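Local coordinates for protein ribosomal RNA small subunit methyltransferase E (Bacillus subtilis, PDB 1VHK) that probably methylates the N3 position of a specific uridine in 16S ribosomal RNA of the assembled 30S subunit, with S-adenosyl-L-methionine as methyl donor, at residues E140-S145 with E149-M154; L95-Q100 with A239-L244; Q13-A18 with I70-E75; F21-E26 with D41-C46. One frame throughout, in Å; residues are numbered along the deposited sequence.

Contact 1. Residues E140-S145 with E149-M154; sequences EAAEQS and EVPRVM
The Pro151 ring meets the methyl of Ala142 through a single corner: Ala142 CB lies close to the level of the ring and 4.2 Å from Pro151 CD, the carbon next to the ring nitrogen. Around the same proline, Thr103 of helix 94-104 and Phe110 of strand 109-113 supply further cover. The other flat group is the peptide between Glu149 and Val150; Ala142 CB stands well off its plane and 4.1 Å from Glu149 O, a van der Waals approach. The third touch is apolar, with Val150 CG2 reaching Ala142 CB at 4.0 Å. Val150 holds CG1 anti to its backbone N (chi1 176°), which turns CG2 beside that nitrogen and toward the helix. One small methyl therefore receives all three residues, and the CA atoms of Ala142 and Val150 come within 5.6 Å. This is the helix-to-strand half of a beta-alpha-beta crossover in the SPOUT methyltransferase domain: helix 131-144 ends, a short turn follows, and the chain enters strand 152-153, an outer strand of the parallel sheet alongside strand 109-113. Where the helix gives out, Ala141 O is used twice, by Ser145 OG at 2.8 Å and, weakly, by Ser145 N; the hydroxyl comes in at a C=O...O angle of 138°, tilted 31° from the carbonyl plane. Phe7 of strand 5-7 packs on both Ala142 and Val150, bringing the N-terminal sheet to this turn. Farther back on the helix, Glu140 OE1 forms a salt bridge with Arg235 of the second subunit.

Contact 2. Residues L95-Q100 with A239-L244; sequences LEWIIQ and APLYAL
Helix packs against helix here, in a buried apolar contact formed by Trp97 and Ile98 of helix 94-104 with Pro240 and Leu241 of the C-terminal helix 239-253. The Trp97 indole and the Leu241 side chain cross at about a right angle. Leu241 CD2 approaches the six-membered part of the indole obliquely, with CE3 3.8 Å away and CH2 4.1 Å away; the modelled separation from CZ3, 3.2 Å, is shorter than this resolution can vouch for. Next along the helices, Ile98 and Pro240 are a looser pair: CG1 and CG2 of Ile98 both face Pro240 CG at 4.5 Å. The backbones stay apart, 7.4 Å between the CA atoms of Ile98 and Pro240, and side chains fill the interval. Both helices rest on the parallel sheet of the SPOUT domain, whose C-terminal part in this family is tied in a trefoil knot: Ile98 touches Ser87, and Pro240 touches Ile85 and Phe205. The Trp97 end of the contact belongs to the dimer interface. Trp97 makes an edge-to-face ring contact with Trp97 of the second subunit and also packs on that subunit's Leu241, while Lys101 of its own helix forms a cation-pi interaction with the indole. Tyr242 OH, on another side of the C-terminal helix, is hydrogen-bonded to Ser248 OG of the second subunit.

Contact 3. Residues Q13-A18 with I70-E75; sequences QQIEEA and IEWTNE
Trp72 bridges to Ile15 and Glu16 from the end of strand 64-72, joining the mixed sheet of the N-terminal PUA-like domain to the short helix 12-16. The backbones are far apart, with 10.5 Å between the CA atoms of Glu16 and Trp72, and the indole spans most of that interval. Its CG is turned away from the carbonyl carbon and set beside the backbone N (chi1 -75°), which carries the ring out toward the helix. The packed side is apolar: Ile15 CG2 comes obliquely to the six-membered part of the indole, 4.4 Å from Trp72 CZ2. Ile15 is buried, also touching Leu10, while Ala53 of strand 52-60 and Phe51, in the loop just before it, touch the indole. On the solvent side the contact is looser. Glu16 is exposed; its chain bends at chi2 (-134°) and brings the carboxylate back toward the pyrrole part of the indole, the two planes standing 75° apart. Lys12, one turn earlier on the helix, makes a cation-pi interaction with Trp72, so the ring has both charges near it. Just before the tryptophan the strand is irregular: Ile70 and Glu71 both face Lys54 of the neighbouring strand 52-60 in a classic beta bulge. Just after it the strand ends, and Thr73 OG1 is hydrogen-bonded to Glu52 OE2. Glu16 OE1 remains 3.8 Å from Trp72 NE1, a polar approach too long for a hydrogen bond.

Contact 4. Residues F21-E26 with D41-C46; sequences FSITGE and DQIICC
Ile43 and Cys45 are the two residues of 41-46 that reach Ile23 and Phe21, and they do so from the same side of strand 42-46. The strand is led in by Asp41, whose OD1 accepts a hydrogen bond from Asn38 N. Gln42, exposed, lies on the strand's other face, and Ile43 turns inward. Its CG1 sits between the backbone N and the carbonyl carbon (chi1 63°), sending CD1 across the interior to meet Ile23 CD1 tip to tip at 4.0 Å. Ile44 is back on that other face, buried against Arg5, Glu52 and Lys54. With Cys45 the chain faces inward again: its SG lies at the edge of the Phe21 ring, near the ring plane, 4.3 Å from CZ. Cys46 returns there, also buried, on Arg5 and Phe7. The two faces thus alternate, as in any regular strand, and the contact is wholly apolar. Strands 21-24 and 42-46 are not neighbours, and the nearest CA atoms, of Ile23 and Cys45, are 10.3 Å apart. Strands 52-60 and 64-72 lie between them, so the sheet must curl to bring their side chains together, consistent with the barrel-like core of a PUA domain. Cys55 and Cys67 from those two strands pack against Phe21, Tyr6 of strand 5-7 touches Ile43, and helix 26-35, with Gly25 at its N-cap, lies on the connection from one strand to the other.

In the fold
Contacts 1 and 2 belong to the SPOUT domain, contacts 3 and 4 to the N-terminal PUA-like part. Within each pair there is touching: Ala141 CB lies 3.7 Å from Gln100 O, and Ile15 of contact 3 packs on Phe21 of contact 4. Contacts 2 and 3 have centres about 32 Å apart. The buried contacts, 2 and 4, are apolar, one between two helices and partly in the dimer interface, the other across the inside of a curled sheet. Contact 1, partly buried, is likewise mainly apolar, centred on one alanine methyl; only contact 3, the most exposed, brings in a charged group. Contacts 1 and 2 reach the second subunit; contacts 3 and 4 share one sheet.

Contact 1. Residues E140-S145 with E149-M154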
# COMPACT_ATOMS: atom_id res chain seq x y z
N GLU A 140 -11.21 -2.23 10.85
CA GLU A 140 -11.98 -1.61 9.74
C GLU A 140 -11.25 -1.79 8.43
O GLU A 140 -11.78 -2.24 7.40
CB GLU A 140 -12.26 -0.18 10.12
CG GLU A 140 -13.13 0.69 9.33
CD GLU A 140 -12.73 1.00 7.91
OE1 GLU A 140 -11.52 1.16 7.63
OE2 GLU A 140 -13.64 1.05 7.03
N ALA A 141 -9.93 -1.56 8.45
CA ALA A 141 -9.12 -1.79 7.23
C ALA A 141 -9.28 -3.26 6.81
O ALA A 141 -9.39 -3.62 5.64
CB ALA A 141 -7.67 -1.49 7.54
N ALA A 142 -9.28 -4.12 7.84
CA ALA A 142 -9.43 -5.53 7.67
C ALA A 142 -10.78 -5.88 7.03
O ALA A 142 -10.82 -6.77 6.19
CB ALA A 142 -9.25 -6.27 8.99
N GLU A 143 -11.84 -5.19 7.40
CA GLU A 143 -13.16 -5.37 6.83
C GLU A 143 -13.22 -4.89 5.39
O GLU A 143 -13.73 -5.56 4.52
CB GLU A 143 -14.23 -4.58 7.63
CG GLU A 143 -14.54 -5.26 8.96
CD GLU A 143 -15.02 -4.33 10.04
OE1 GLU A 143 -15.43 -4.84 11.12
OE2 GLU A 143 -14.98 -3.09 9.84
N GLN A 144 -12.68 -3.68 5.15
CA GLN A 144 -12.77 -3.12 3.81
C GLN A 144 -11.86 -3.79 2.81
O GLN A 144 -12.18 -3.73 1.61
CB GLN A 144 -12.60 -1.61 3.80
CG GLN A 144 -13.66 -0.85 4.58
CD GLN A 144 -15.06 -1.05 4.06
OE1 GLN A 144 -15.31 -1.17 2.86
NE2 GLN A 144 -16.04 -1.09 4.97
N SER A 145 -10.84 -4.53 3.23
CA SER A 145 -9.92 -5.13 2.29
C SER A 145 -10.13 -6.61 2.09
O SER A 145 -9.37 -7.24 1.35
CB SER A 145 -8.47 -4.87 2.70
OG SER A 145 -8.21 -5.48 3.95
N GLU A 149 -8.39 -12.35 8.37
CA GLU A 149 -7.95 -12.13 9.71
C GLU A 149 -7.74 -10.62 9.97
O GLU A 149 -7.39 -9.88 9.06
CB GLU A 149 -6.59 -12.81 10.02
CG GLU A 149 -5.39 -12.04 9.53
CD GLU A 149 -4.10 -12.20 10.29
OE1 GLU A 149 -3.63 -13.34 10.49
OE2 GLU A 149 -3.50 -11.16 10.70
N VAL A 150 -7.83 -10.26 11.24
CA VAL A 150 -7.59 -8.89 11.69
C VAL A 150 -6.21 -8.82 12.34
O VAL A 150 -5.91 -9.55 13.29
CB VAL A 150 -8.65 -8.49 12.74
CG1 VAL A 150 -8.35 -7.11 13.28
CG2 VAL A 150 -10.05 -8.61 12.12
N PRO A 151 -5.32 -8.03 11.78
CA PRO A 151 -3.96 -7.94 12.30
C PRO A 151 -3.94 -7.40 13.72
O PRO A 151 -4.64 -6.45 14.05
CB PRO A 151 -3.21 -7.06 11.33
CG PRO A 151 -4.12 -6.75 10.23
CD PRO A 151 -5.51 -7.18 10.59
N ARG A 152 -3.10 -8.01 14.55
CA ARG A 152 -2.90 -7.61 15.92
C ARG A 152 -1.90 -6.47 16.05
O ARG A 152 -0.96 -6.30 15.27
CB ARG A 152 -2.52 -8.81 16.78
CG ARG A 152 -2.02 -8.46 18.17
CD ARG A 152 -2.32 -9.56 19.18
NE ARG A 152 -1.28 -10.59 19.23
CZ ARG A 152 -0.26 -10.60 20.07
NH1 ARG A 152 0.62 -11.60 19.99
NH2 ARG A 152 -0.11 -9.64 20.98
N VAL A 153 -2.25 -5.51 16.89
CA VAL A 153 -1.39 -4.35 17.15
C VAL A 153 -0.84 -4.51 18.57
O VAL A 153 -1.60 -4.67 19.53
CB VAL A 153 -2.14 -3.03 17.02
CG1 VAL A 153 -1.18 -1.85 16.92
CG2 VAL A 153 -3.06 -3.03 15.82
N MSE A 154 0.47 -4.60 18.72
CA MSE A 154 1.03 -4.88 20.05
C MSE A 154 1.19 -3.64 20.88
O MSE A 154 0.83 -2.53 20.47
CB MSE A 154 2.35 -5.64 19.87
CG MSE A 154 2.21 -6.84 18.91
SE MSE A 154 3.62 -8.12 19.21
CE MSE A 154 3.13 -8.73 20.95

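Contact 2. Residues L95-Q100 with A239-L244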
# COMPACT_ATOMS: atom_id res chain seq x y z
N LEU A 95 1.19 6.65 12.46
CA LEU A 95 1.02 5.26 12.86
C LEU A 95 -0.32 4.71 12.42
O LEU A 95 -0.40 3.54 12.05
CB LEU A 95 1.23 5.04 14.33
CG LEU A 95 2.08 3.89 14.81
CD1 LEU A 95 1.55 3.36 16.15
CD2 LEU A 95 2.25 2.77 13.82
N GLU A 96 -1.37 5.52 12.44
CA GLU A 96 -2.69 5.07 11.99
C GLU A 96 -2.65 4.78 10.48
O GLU A 96 -3.28 3.83 10.06
CB GLU A 96 -3.77 6.11 12.27
CG GLU A 96 -4.16 6.28 13.72
CD GLU A 96 -5.28 7.29 13.89
OE1 GLU A 96 -5.86 7.70 12.86
OE2 GLU A 96 -5.60 7.68 15.04
N TRP A 97 -1.93 5.58 9.72
CA TRP A 97 -1.81 5.37 8.28
C TRP A 97 -1.02 4.10 8.01
O TRP A 97 -1.34 3.29 7.16
CB TRP A 97 -1.09 6.57 7.64
CG TRP A 97 -1.61 6.97 6.30
CD1 TRP A 97 -2.78 7.64 6.04
CD2 TRP A 97 -0.99 6.75 5.02
NE1 TRP A 97 -2.94 7.83 4.68
CE2 TRP A 97 -1.84 7.30 4.04
CE3 TRP A 97 0.20 6.12 4.61
CZ2 TRP A 97 -1.54 7.26 2.68
CZ3 TRP A 97 0.48 6.09 3.27
CH2 TRP A 97 -0.39 6.64 2.31
N ILE A 98 0.00 3.88 8.87
CA ILE A 98 0.82 2.68 8.73
C ILE A 98 -0.04 1.45 9.03
O ILE A 98 0.10 0.45 8.35
CB ILE A 98 2.08 2.73 9.59
CG1 ILE A 98 3.14 3.63 8.95
CG2 ILE A 98 2.67 1.33 9.79
CD1 ILE A 98 4.13 4.25 9.94
N ILE A 99 -0.93 1.56 10.01
CA ILE A 99 -1.74 0.40 10.41
C ILE A 99 -2.79 0.11 9.36
O ILE A 99 -3.07 -0.99 8.92
CB ILE A 99 -2.40 0.65 11.79
CG1 ILE A 99 -1.31 0.50 12.89
CG2 ILE A 99 -3.55 -0.29 12.11
CD1 ILE A 99 -1.74 1.12 14.21
N GLN A 100 -3.45 1.21 8.96
CA GLN A 100 -4.48 1.10 7.96
C GLN A 100 -3.94 0.54 6.64
O GLN A 100 -4.42 -0.50 6.19
CB GLN A 100 -5.22 2.41 7.76
CG GLN A 100 -6.33 2.26 6.69
CD GLN A 100 -7.15 3.52 6.55
OE1 GLN A 100 -6.79 4.43 5.80
NE2 GLN A 100 -8.20 3.61 7.35
N ALA A 239 7.82 3.49 3.72
CA ALA A 239 8.68 2.32 3.70
C ALA A 239 8.00 0.98 3.85
O ALA A 239 8.21 0.07 3.05
CB ALA A 239 9.79 2.42 4.75
N PRO A 240 7.19 0.77 4.88
CA PRO A 240 6.48 -0.47 5.10
C PRO A 240 5.46 -0.81 4.01
O PRO A 240 5.11 -1.98 3.81
CB PRO A 240 5.76 -0.30 6.41
CG PRO A 240 6.16 0.98 6.98
CD PRO A 240 6.97 1.73 5.98
N LEU A 241 4.93 0.21 3.35
CA LEU A 241 3.94 0.04 2.30
C LEU A 241 4.60 -0.58 1.05
O LEU A 241 4.14 -1.60 0.56
CB LEU A 241 3.34 1.39 1.96
CG LEU A 241 2.07 1.79 2.71
CD1 LEU A 241 2.02 1.24 4.15
CD2 LEU A 241 1.97 3.31 2.71
N TYR A 242 5.73 0.01 0.67
CA TYR A 242 6.58 -0.55 -0.38
C TYR A 242 6.92 -2.01 -0.06
O TYR A 242 6.76 -2.94 -0.86
CB TYR A 242 7.88 0.27 -0.41
CG TYR A 242 8.92 -0.18 -1.39
CD1 TYR A 242 9.10 0.54 -2.57
CD2 TYR A 242 9.73 -1.30 -1.17
CE1 TYR A 242 10.04 0.17 -3.50
CE2 TYR A 242 10.67 -1.69 -2.10
CZ TYR A 242 10.82 -0.95 -3.26
OH TYR A 242 11.76 -1.31 -4.21
N ALA A 243 7.46 -2.21 1.16
CA ALA A 243 7.81 -3.55 1.59
C ALA A 243 6.65 -4.53 1.49
O ALA A 243 6.86 -5.65 1.03
CB ALA A 243 8.36 -3.57 3.01
N LEU A 244 5.43 -4.19 1.94
CA LEU A 244 4.38 -5.21 1.91
C LEU A 244 3.98 -5.46 0.44
O LEU A 244 3.67 -6.58 0.08
CB LEU A 244 3.18 -4.90 2.70
CG LEU A 244 2.90 -5.16 4.14
CD1 LEU A 244 3.78 -6.22 4.76
CD2 LEU A 244 2.87 -3.86 4.96

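Contact 3. Residues Q13-A18 with I70-E75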
# COMPACT_ATOMS: atom_id res chain seq x y z
N GLN A 13 -17.06 -24.22 12.27
CA GLN A 13 -17.85 -25.32 12.81
C GLN A 13 -18.93 -24.93 13.78
O GLN A 13 -20.01 -25.56 13.77
CB GLN A 13 -16.94 -26.45 13.32
CG GLN A 13 -16.13 -27.04 12.14
CD GLN A 13 -15.51 -28.37 12.47
OE1 GLN A 13 -15.10 -28.60 13.62
NE2 GLN A 13 -15.42 -29.26 11.49
N GLN A 14 -18.78 -23.84 14.53
CA GLN A 14 -19.83 -23.36 15.41
C GLN A 14 -20.97 -22.74 14.60
O GLN A 14 -22.11 -22.76 15.04
CB GLN A 14 -19.34 -22.35 16.44
CG GLN A 14 -18.42 -22.86 17.51
CD GLN A 14 -17.92 -21.82 18.47
OE1 GLN A 14 -17.69 -20.65 18.15
NE2 GLN A 14 -17.73 -22.22 19.73
N ILE A 15 -20.68 -22.14 13.45
CA ILE A 15 -21.73 -21.55 12.61
C ILE A 15 -22.47 -22.62 11.83
O ILE A 15 -23.64 -22.46 11.49
CB ILE A 15 -21.14 -20.51 11.64
CG1 ILE A 15 -20.42 -19.42 12.44
CG2 ILE A 15 -22.20 -19.93 10.73
CD1 ILE A 15 -19.66 -18.41 11.63
N GLU A 16 -21.80 -23.73 11.55
CA GLU A 16 -22.39 -24.85 10.84
C GLU A 16 -23.33 -25.61 11.79
O GLU A 16 -24.32 -26.20 11.38
CB GLU A 16 -21.30 -25.80 10.33
CG GLU A 16 -20.45 -25.22 9.22
CD GLU A 16 -20.24 -26.20 8.08
OE1 GLU A 16 -21.01 -26.14 7.09
OE2 GLU A 16 -19.29 -27.02 8.17
N GLU A 17 -23.02 -25.53 13.06
CA GLU A 17 -23.75 -26.14 14.15
C GLU A 17 -25.25 -26.11 13.95
O GLU A 17 -25.88 -27.18 13.95
CB GLU A 17 -23.35 -25.46 15.46
CG GLU A 17 -24.09 -25.87 16.70
CD GLU A 17 -24.49 -24.70 17.58
OE1 GLU A 17 -25.70 -24.38 17.61
OE2 GLU A 17 -23.62 -24.11 18.26
N ALA A 18 -25.84 -24.93 13.80
CA ALA A 18 -27.27 -24.75 13.61
C ALA A 18 -27.61 -24.23 12.23
O ALA A 18 -26.72 -23.91 11.44
CB ALA A 18 -27.81 -23.82 14.68
N ILE A 70 -25.58 -18.51 2.89
CA ILE A 70 -25.96 -18.98 1.55
C ILE A 70 -24.81 -19.52 0.75
O ILE A 70 -25.01 -20.31 -0.19
CB ILE A 70 -26.74 -17.88 0.82
CG1 ILE A 70 -25.90 -16.64 0.60
CG2 ILE A 70 -27.99 -17.55 1.65
CD1 ILE A 70 -26.55 -15.48 -0.11
N GLU A 71 -23.57 -19.34 1.22
CA GLU A 71 -22.43 -19.84 0.47
C GLU A 71 -21.11 -19.74 1.22
O GLU A 71 -20.84 -18.70 1.82
CB GLU A 71 -22.29 -19.01 -0.84
CG GLU A 71 -21.52 -19.78 -1.90
CD GLU A 71 -20.67 -18.91 -2.78
OE1 GLU A 71 -19.47 -19.24 -2.94
OE2 GLU A 71 -21.16 -17.92 -3.35
N TRP A 72 -20.32 -20.82 1.21
CA TRP A 72 -18.96 -20.78 1.79
C TRP A 72 -18.01 -20.50 0.62
O TRP A 72 -17.84 -21.36 -0.23
CB TRP A 72 -18.59 -22.10 2.45
CG TRP A 72 -19.29 -22.27 3.78
CD1 TRP A 72 -20.41 -23.01 4.03
CD2 TRP A 72 -19.01 -21.54 4.97
NE1 TRP A 72 -20.80 -22.83 5.34
CE2 TRP A 72 -19.96 -21.95 5.93
CE3 TRP A 72 -18.01 -20.65 5.35
CZ2 TRP A 72 -19.95 -21.45 7.24
CZ3 TRP A 72 -18.00 -20.17 6.64
CH2 TRP A 72 -18.97 -20.56 7.58
N THR A 73 -17.52 -19.27 0.53
CA THR A 73 -16.71 -18.85 -0.58
C THR A 73 -15.41 -19.58 -0.79
O THR A 73 -14.92 -19.54 -1.93
CB THR A 73 -16.42 -17.33 -0.53
OG1 THR A 73 -15.47 -17.04 0.52
CG2 THR A 73 -17.72 -16.59 -0.26
N ASN A 74 -14.76 -20.09 0.23
CA ASN A 74 -13.48 -20.75 0.13
C ASN A 74 -12.37 -19.82 -0.35
O ASN A 74 -11.34 -20.28 -0.84
CB ASN A 74 -13.58 -21.94 -0.84
CG ASN A 74 -14.31 -23.10 -0.19
OD1 ASN A 74 -14.00 -23.43 0.94
ND2 ASN A 74 -15.26 -23.67 -0.93
N GLU A 75 -12.56 -18.53 -0.20
CA GLU A 75 -11.65 -17.50 -0.64
C GLU A 75 -10.63 -17.17 0.44
O GLU A 75 -10.98 -16.94 1.59
CB GLU A 75 -12.45 -16.23 -1.00
CG GLU A 75 -12.81 -16.12 -2.46
CD GLU A 75 -11.61 -16.09 -3.38
OE1 GLU A 75 -11.60 -16.86 -4.37
OE2 GLU A 75 -10.66 -15.30 -3.16

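Contact 4. Residues F21-E26 with D41-C46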
# COMPACT_ATOMS: atom_id res chain seq x y z
N PHE A 21 -27.48 -18.35 12.41
CA PHE A 21 -26.59 -17.90 13.49
C PHE A 21 -26.92 -16.44 13.75
O PHE A 21 -27.50 -15.81 12.88
CB PHE A 21 -25.13 -18.11 13.17
CG PHE A 21 -24.60 -17.25 12.05
CD1 PHE A 21 -24.76 -17.65 10.73
CD2 PHE A 21 -24.00 -16.04 12.31
CE1 PHE A 21 -24.30 -16.87 9.69
CE2 PHE A 21 -23.55 -15.24 11.28
CZ PHE A 21 -23.70 -15.66 9.97
N SER A 22 -26.60 -15.93 14.93
CA SER A 22 -26.94 -14.55 15.24
C SER A 22 -25.74 -13.71 15.68
O SER A 22 -24.80 -14.15 16.31
CB SER A 22 -28.04 -14.48 16.30
OG SER A 22 -27.80 -15.42 17.32
N ILE A 23 -25.83 -12.44 15.30
CA ILE A 23 -24.82 -11.45 15.56
C ILE A 23 -25.19 -10.58 16.75
O ILE A 23 -26.23 -9.91 16.75
CB ILE A 23 -24.62 -10.55 14.31
CG1 ILE A 23 -24.40 -11.42 13.07
CG2 ILE A 23 -23.48 -9.58 14.53
CD1 ILE A 23 -24.14 -10.67 11.79
N THR A 24 -24.33 -10.58 17.77
CA THR A 24 -24.56 -9.76 18.95
C THR A 24 -23.40 -8.80 19.20
O THR A 24 -22.29 -8.96 18.70
CB THR A 24 -24.85 -10.57 20.22
OG1 THR A 24 -23.83 -11.55 20.41
CG2 THR A 24 -26.19 -11.26 20.16
N GLY A 25 -23.74 -7.62 19.75
CA GLY A 25 -22.78 -6.62 20.10
C GLY A 25 -22.68 -5.40 19.21
O GLY A 25 -23.67 -4.81 18.76
N GLU A 26 -21.44 -4.94 19.02
CA GLU A 26 -21.06 -3.80 18.23
C GLU A 26 -21.69 -3.83 16.83
O GLU A 26 -22.35 -2.89 16.41
CB GLU A 26 -19.53 -3.80 18.01
CG GLU A 26 -18.76 -2.67 18.65
CD GLU A 26 -17.26 -2.82 18.45
OE1 GLU A 26 -16.49 -2.48 19.39
OE2 GLU A 26 -16.85 -3.29 17.37
N ASP A 41 -31.44 -8.81 3.13
CA ASP A 41 -30.19 -8.17 2.78
C ASP A 41 -29.03 -9.16 2.97
O ASP A 41 -29.10 -10.03 3.83
CB ASP A 41 -29.95 -6.92 3.62
CG ASP A 41 -30.72 -5.70 3.15
OD1 ASP A 41 -30.79 -4.72 3.92
OD2 ASP A 41 -31.25 -5.72 2.03
N GLN A 42 -28.00 -8.97 2.17
CA GLN A 42 -26.82 -9.81 2.15
C GLN A 42 -25.56 -9.15 2.67
O GLN A 42 -25.30 -7.98 2.40
CB GLN A 42 -26.59 -10.24 0.68
CG GLN A 42 -27.71 -11.15 0.15
CD GLN A 42 -27.27 -11.84 -1.13
OE1 GLN A 42 -26.39 -11.30 -1.83
NE2 GLN A 42 -27.82 -13.01 -1.44
N ILE A 43 -24.77 -9.89 3.45
CA ILE A 43 -23.50 -9.44 3.99
C ILE A 43 -22.45 -10.55 3.81
O ILE A 43 -22.70 -11.67 3.40
CB ILE A 43 -23.45 -9.07 5.49
CG1 ILE A 43 -23.77 -10.26 6.36
CG2 ILE A 43 -24.33 -7.86 5.80
CD1 ILE A 43 -24.14 -10.03 7.80
N ILE A 44 -21.22 -10.16 4.10
CA ILE A 44 -20.08 -11.05 4.07
C ILE A 44 -19.56 -11.20 5.51
O ILE A 44 -19.39 -10.21 6.24
CB ILE A 44 -18.97 -10.53 3.16
CG1 ILE A 44 -19.52 -10.07 1.81
CG2 ILE A 44 -17.90 -11.61 2.96
CD1 ILE A 44 -19.85 -11.16 0.83
N CYS A 45 -19.43 -12.44 5.93
CA CYS A 45 -18.95 -12.78 7.25
C CYS A 45 -17.75 -13.72 7.14
O CYS A 45 -17.68 -14.64 6.32
CB CYS A 45 -20.02 -13.41 8.12
SG CYS A 45 -21.37 -12.32 8.61
N CYS A 46 -16.81 -13.45 8.03
CA CYS A 46 -15.58 -14.21 8.17
C CYS A 46 -15.51 -14.74 9.60
O CYS A 46 -15.59 -13.91 10.50
CB CYS A 46 -14.38 -13.27 7.89
SG CYS A 46 -12.82 -14.21 7.70